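Carbohydrate deacetylase Agd3 (Neosartorya fumigata, PDB 6NWZ) probably removes N-acetyl groups from the fungal exopolysaccharide galactosaminogalactan, a step required for biofilm formation by Aspergillus fumigatus. Local coordinates at residues G21-D33 / V71-Y85. Numbering follows the deposited sequence.
Sequences GSVLSNILVIAKD and VGNYGGIVVAAEVSY
Leu28 lays its CB obliquely and off-centre against the Tyr74 ring, 3.6 Å from Tyr74 CD1, on one face of a parallel strand pair, residues 27-31 beside 76-80, in the part of the chain assigned to the carbohydrate-binding module family CBM87. The edge of that ring also meets Asn26 O, while Asn26 OD1 is held by Thr52. The strands run 15° from parallel, and Val78 is gripped by both neighbours across the pair: its N bonds Leu28 O, and Ile30 N donates to Val78 O at 2.7 Å. Leu28 N donates to Gly76 O, and Ile30 O accepts Ala80 N. A shorter parallel pair, Ser22 to Leu24 with Val71 and Gly72, precedes an irregular joint where Gly75 N bonds to Asn26 O.

On the face carrying Leu28 and Ile30, branched aliphatic residues lie alongside one another. Ile30 sets CG2 anti to its backbone N and CG1 beside it (chi1 -61°), which brings CG2 to Val83 CG1 at 3.7 Å; an extended second torsion then carries CD1 out beside Ile77 CG2. On the opposite face, Ile27 crosses Val78, CG2 to CG2 at 3.8 Å, and both Ile27 and Val29 pack on Leu44 of helix 34-47. Ile27 CD1 packs directly on the backbone of Gly76, which has no side chain on that face.

Beyond the strands, a water bridges Lys32 N and Ala80 O. Lys32 passes over one face of Tyr85, running opposite to that side chain, whose OH is fixed by Val56 O. The lysine chain is long enough for CD to rest on the ring while a bend at chi3 (-53°) turns the amine over it in a cation-pi contact, NZ 3.9 Å from the Tyr85 centroid, and the same NZ donates to Ser84 O at 2.8 Å.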
loop_
_atom_site.group_PDB
_atom_site.type_symbol
_atom_site.label_atom_id
_atom_site.label_comp_id
_atom_site.label_asym_id
_atom_site.label_seq_id
_atom_site.Cartn_x
_atom_site.Cartn_y
_atom_site.Cartn_z
ATOM N N GLY A 21 7.341 29.061 23.662
ATOM C CA GLY A 21 6.051 28.622 23.165
ATOM C C GLY A 21 6.072 27.160 22.757
ATOM O O GLY A 21 7.122 26.537 22.611
ATOM N N SER A 22 4.877 26.602 22.580
ATOM C CA SER A 22 4.709 25.213 22.173
ATOM C C SER A 22 3.558 25.115 21.182
ATOM O O SER A 22 2.594 25.883 21.251
ATOM C CB SER A 22 4.438 24.294 23.371
ATOM O OG SER A 22 5.532 24.313 24.269
ATOM N N VAL A 23 3.667 24.161 20.260
ATOM C CA VAL A 23 2.680 23.960 19.205
ATOM C C VAL A 23 2.301 22.486 19.161
ATOM O O VAL A 23 3.172 21.611 19.211
ATOM C CB VAL A 23 3.216 24.419 17.831
ATOM C CG1 VAL A 23 2.159 24.239 16.755
ATOM C CG2 VAL A 23 3.688 25.863 17.891
ATOM N N LEU A 24 1.000 22.210 19.069
ATOM C CA LEU A 24 0.522 20.849 18.874
ATOM C C LEU A 24 0.646 20.452 17.406
ATOM O O LEU A 24 0.397 21.261 16.509
ATOM C CB LEU A 24 -0.929 20.724 19.333
ATOM C CG LEU A 24 -1.184 21.109 20.789
ATOM C CD1 LEU A 24 -2.620 20.799 21.153
ATOM C CD2 LEU A 24 -0.223 20.386 21.718
ATOM N N SER A 25 1.030 19.193 17.164
ATOM C CA SER A 25 1.309 18.697 15.819
ATOM C C SER A 25 0.063 18.256 15.065
ATOM O O SER A 25 0.170 17.442 14.139
ATOM C CB SER A 25 2.306 17.536 15.879
ATOM O OG SER A 25 3.572 17.970 16.341
ATOM N N ASN A 26 -1.107 18.760 15.435
ATOM C CA ASN A 26 -2.338 18.396 14.748
ATOM C C ASN A 26 -2.489 19.228 13.479
ATOM O O ASN A 26 -2.305 20.448 13.504
ATOM C CB ASN A 26 -3.532 18.605 15.673
ATOM C CG ASN A 26 -4.743 17.821 15.239
ATOM O OD1 ASN A 26 -5.657 18.361 14.618
ATOM N ND2 ASN A 26 -4.755 16.532 15.555
ATOM N N ILE A 27 -2.822 18.570 12.372
ATOM C CA ILE A 27 -2.964 19.241 11.083
ATOM C C ILE A 27 -4.426 19.610 10.871
ATOM O O ILE A 27 -5.311 18.748 10.929
ATOM C CB ILE A 27 -2.445 18.355 9.940
ATOM C CG1 ILE A 27 -0.954 18.076 10.126
ATOM C CG2 ILE A 27 -2.679 19.025 8.602
ATOM C CD1 ILE A 27 -0.101 19.325 10.109
ATOM N N LEU A 28 -4.684 20.893 10.625
ATOM C CA LEU A 28 -6.034 21.387 10.372
ATOM C C LEU A 28 -6.319 21.345 8.874
ATOM O O LEU A 28 -5.638 22.013 8.087
ATOM C CB LEU A 28 -6.201 22.806 10.912
ATOM C CG LEU A 28 -7.566 23.454 10.689
ATOM C CD1 LEU A 28 -8.665 22.605 11.316
ATOM C CD2 LEU A 28 -7.583 24.874 11.242
ATOM N N VAL A 29 -7.323 20.562 8.484
ATOM C CA VAL A 29 -7.709 20.400 7.087
ATOM C C VAL A 29 -9.031 21.119 6.877
ATOM O O VAL A 29 -10.037 20.781 7.512
ATOM C CB VAL A 29 -7.817 18.919 6.693
ATOM C CG1 VAL A 29 -8.385 18.791 5.295
ATOM C CG2 VAL A 29 -6.456 18.250 6.780
ATOM N N ILE A 30 -9.030 22.104 5.981
ATOM C CA ILE A 30 -10.192 22.940 5.696
ATOM C C ILE A 30 -10.631 22.664 4.265
ATOM O O ILE A 30 -9.834 22.799 3.329
ATOM C CB ILE A 30 -9.878 24.429 5.902
ATOM C CG1 ILE A 30 -9.481 24.694 7.359
ATOM C CG2 ILE A 30 -11.066 25.285 5.500
ATOM C CD1 ILE A 30 -9.025 26.106 7.623
ATOM N N ALA A 31 -11.896 22.283 4.094
ATOM C CA ALA A 31 -12.424 21.949 2.780
ATOM C C ALA A 31 -13.923 22.217 2.765
ATOM O O ALA A 31 -14.529 22.520 3.795
ATOM C CB ALA A 31 -12.117 20.493 2.408
ATOM N N LYS A 32 -14.521 22.102 1.576
ATOM C CA LYS A 32 -15.946 22.392 1.439
ATOM C C LYS A 32 -16.809 21.197 1.826
ATOM O O LYS A 32 -17.862 21.364 2.450
ATOM C CB LYS A 32 -16.262 22.832 0.008
ATOM C CG LYS A 32 -15.384 23.968 -0.486
ATOM C CD LYS A 32 -16.053 24.787 -1.577
ATOM C CE LYS A 32 -16.536 23.921 -2.719
ATOM N NZ LYS A 32 -17.188 24.747 -3.769
ATOM N N ASP A 33 -16.384 19.990 1.463
ATOM C CA ASP A 33 -17.131 18.776 1.749
ATOM C C ASP A 33 -16.141 17.656 2.038
ATOM O O ASP A 33 -14.923 17.834 1.940
ATOM C CB ASP A 33 -18.061 18.406 0.586
ATOM C CG ASP A 33 -17.357 18.448 -0.760
ATOM O OD1 ASP A 33 -17.162 19.555 -1.303
ATOM O OD2 ASP A 33 -16.983 17.372 -1.269
ATOM N N VAL A 71 0.172 28.193 23.689
ATOM C CA VAL A 71 0.161 26.886 23.042
ATOM C C VAL A 71 -0.644 26.985 21.757
ATOM O O VAL A 71 -1.836 27.316 21.791
ATOM C CB VAL A 71 -0.417 25.792 23.953
ATOM C CG1 VAL A 71 -0.823 24.588 23.125
ATOM C CG2 VAL A 71 0.608 25.388 24.996
ATOM N N GLY A 72 0.003 26.693 20.630
ATOM C CA GLY A 72 -0.696 26.629 19.357
ATOM C C GLY A 72 -1.324 25.261 19.163
ATOM O O GLY A 72 -0.682 24.231 19.398
ATOM N N ASN A 73 -2.584 25.248 18.727
ATOM C CA ASN A 73 -3.340 24.005 18.638
ATOM C C ASN A 73 -3.103 23.235 17.347
ATOM O O ASN A 73 -3.542 22.084 17.250
ATOM C CB ASN A 73 -4.836 24.288 18.785
ATOM C CG ASN A 73 -5.257 24.438 20.229
ATOM O OD1 ASN A 73 -4.417 24.574 21.119
ATOM N ND2 ASN A 73 -6.562 24.413 20.472
ATOM N N TYR A 74 -2.427 23.823 16.363
ATOM C CA TYR A 74 -2.270 23.175 15.068
ATOM C C TYR A 74 -0.878 23.428 14.514
ATOM O O TYR A 74 -0.387 24.561 14.545
ATOM C CB TYR A 74 -3.334 23.663 14.080
ATOM C CG TYR A 74 -4.741 23.386 14.554
ATOM C CD1 TYR A 74 -5.325 22.138 14.370
ATOM C CD2 TYR A 74 -5.480 24.366 15.201
ATOM C CE1 TYR A 74 -6.609 21.878 14.809
ATOM C CE2 TYR A 74 -6.764 24.117 15.643
ATOM C CZ TYR A 74 -7.325 22.873 15.444
ATOM O OH TYR A 74 -8.606 22.627 15.885
ATOM N N GLY A 75 -0.251 22.369 14.015
ATOM C CA GLY A 75 1.070 22.429 13.432
ATOM C C GLY A 75 1.086 22.715 11.956
ATOM O O GLY A 75 2.157 22.916 11.371
ATOM N N GLY A 76 -0.082 22.746 11.331
ATOM C CA GLY A 76 -0.168 23.018 9.913
ATOM C C GLY A 76 -1.610 23.207 9.514
ATOM O O GLY A 76 -2.531 22.793 10.228
ATOM N N ILE A 77 -1.794 23.853 8.369
ATOM C CA ILE A 77 -3.118 24.126 7.830
ATOM C C ILE A 77 -3.121 23.756 6.356
ATOM O O ILE A 77 -2.195 24.116 5.618
ATOM C CB ILE A 77 -3.525 25.600 8.016
ATOM C CG1 ILE A 77 -3.292 26.040 9.467
ATOM C CG2 ILE A 77 -4.978 25.789 7.624
ATOM C CD1 ILE A 77 -3.296 27.544 9.674
ATOM N N VAL A 78 -4.148 23.024 5.931
ATOM C CA VAL A 78 -4.342 22.653 4.535
ATOM C C VAL A 78 -5.728 23.116 4.119
ATOM O O VAL A 78 -6.717 22.810 4.794
ATOM C CB VAL A 78 -4.189 21.138 4.310
ATOM C CG1 VAL A 78 -3.937 20.847 2.836
ATOM C CG2 VAL A 78 -3.081 20.566 5.178
ATOM N N VAL A 79 -5.798 23.857 3.017
ATOM C CA VAL A 79 -7.056 24.387 2.508
ATOM C C VAL A 79 -7.187 23.990 1.048
ATOM O O VAL A 79 -6.274 24.229 0.250
ATOM C CB VAL A 79 -7.140 25.916 2.652
ATOM C CG1 VAL A 79 -8.579 26.380 2.451
ATOM C CG2 VAL A 79 -6.593 26.355 4.004
ATOM N N ALA A 80 -8.325 23.402 0.699
ATOM C CA ALA A 80 -8.579 22.918 -0.649
ATOM C C ALA A 80 -9.498 23.892 -1.376
ATOM O O ALA A 80 -10.617 24.153 -0.920
ATOM C CB ALA A 80 -9.195 21.520 -0.613
ATOM N N ALA A 81 -9.015 24.433 -2.499
ATOM C CA ALA A 81 -9.802 25.288 -3.389
ATOM C C ALA A 81 -10.286 26.561 -2.697
ATOM O O ALA A 81 -11.318 27.125 -3.073
ATOM C CB ALA A 81 -10.988 24.522 -3.986
ATOM N N GLU A 82 -9.546 27.024 -1.685
ATOM C CA GLU A 82 -9.879 28.233 -0.930
ATOM C C GLU A 82 -11.298 28.207 -0.367
ATOM O O GLU A 82 -11.875 29.271 -0.115
ATOM C CB GLU A 82 -9.696 29.494 -1.785
ATOM C CG GLU A 82 -8.262 29.866 -2.075
ATOM C CD GLU A 82 -8.150 30.957 -3.125
ATOM O OE1 GLU A 82 -8.509 30.702 -4.294
ATOM O OE2 GLU A 82 -7.703 32.070 -2.784
ATOM N N VAL A 83 -11.853 27.012 -0.138
ATOM C CA VAL A 83 -13.270 26.790 0.162
ATOM C C VAL A 83 -14.139 27.834 -0.531
ATOM O O VAL A 83 -14.900 28.569 0.111
ATOM C CB VAL A 83 -13.538 26.739 1.681
ATOM C CG1 VAL A 83 -12.927 25.483 2.261
ATOM C CG2 VAL A 83 -13.011 27.968 2.418
ATOM N N SER A 84 -14.044 27.884 -1.857
ATOM C CA SER A 84 -14.669 28.924 -2.660
ATOM C C SER A 84 -15.986 28.447 -3.259
ATOM O O SER A 84 -16.087 27.325 -3.766
ATOM C CB SER A 84 -13.734 29.376 -3.781
ATOM O OG SER A 84 -14.389 30.302 -4.626
ATOM N N TYR A 85 -16.991 29.316 -3.206
ATOM C CA TYR A 85 -18.291 29.066 -3.806
ATOM C C TYR A 85 -18.651 30.219 -4.733
ATOM O O TYR A 85 -18.111 31.323 -4.622
ATOM C CB TYR A 85 -19.391 28.915 -2.751
ATOM C CG TYR A 85 -19.247 27.736 -1.820
ATOM C CD1 TYR A 85 -18.437 27.806 -0.692
ATOM C CD2 TYR A 85 -19.956 26.566 -2.047
ATOM C CE1 TYR A 85 -18.323 26.732 0.172
ATOM C CE2 TYR A 85 -19.850 25.489 -1.192
ATOM C CZ TYR A 85 -19.034 25.575 -0.086
ATOM O OH TYR A 85 -18.934 24.495 0.760
HETATM O O HOH W 1 -12.622 22.467 -0.597
#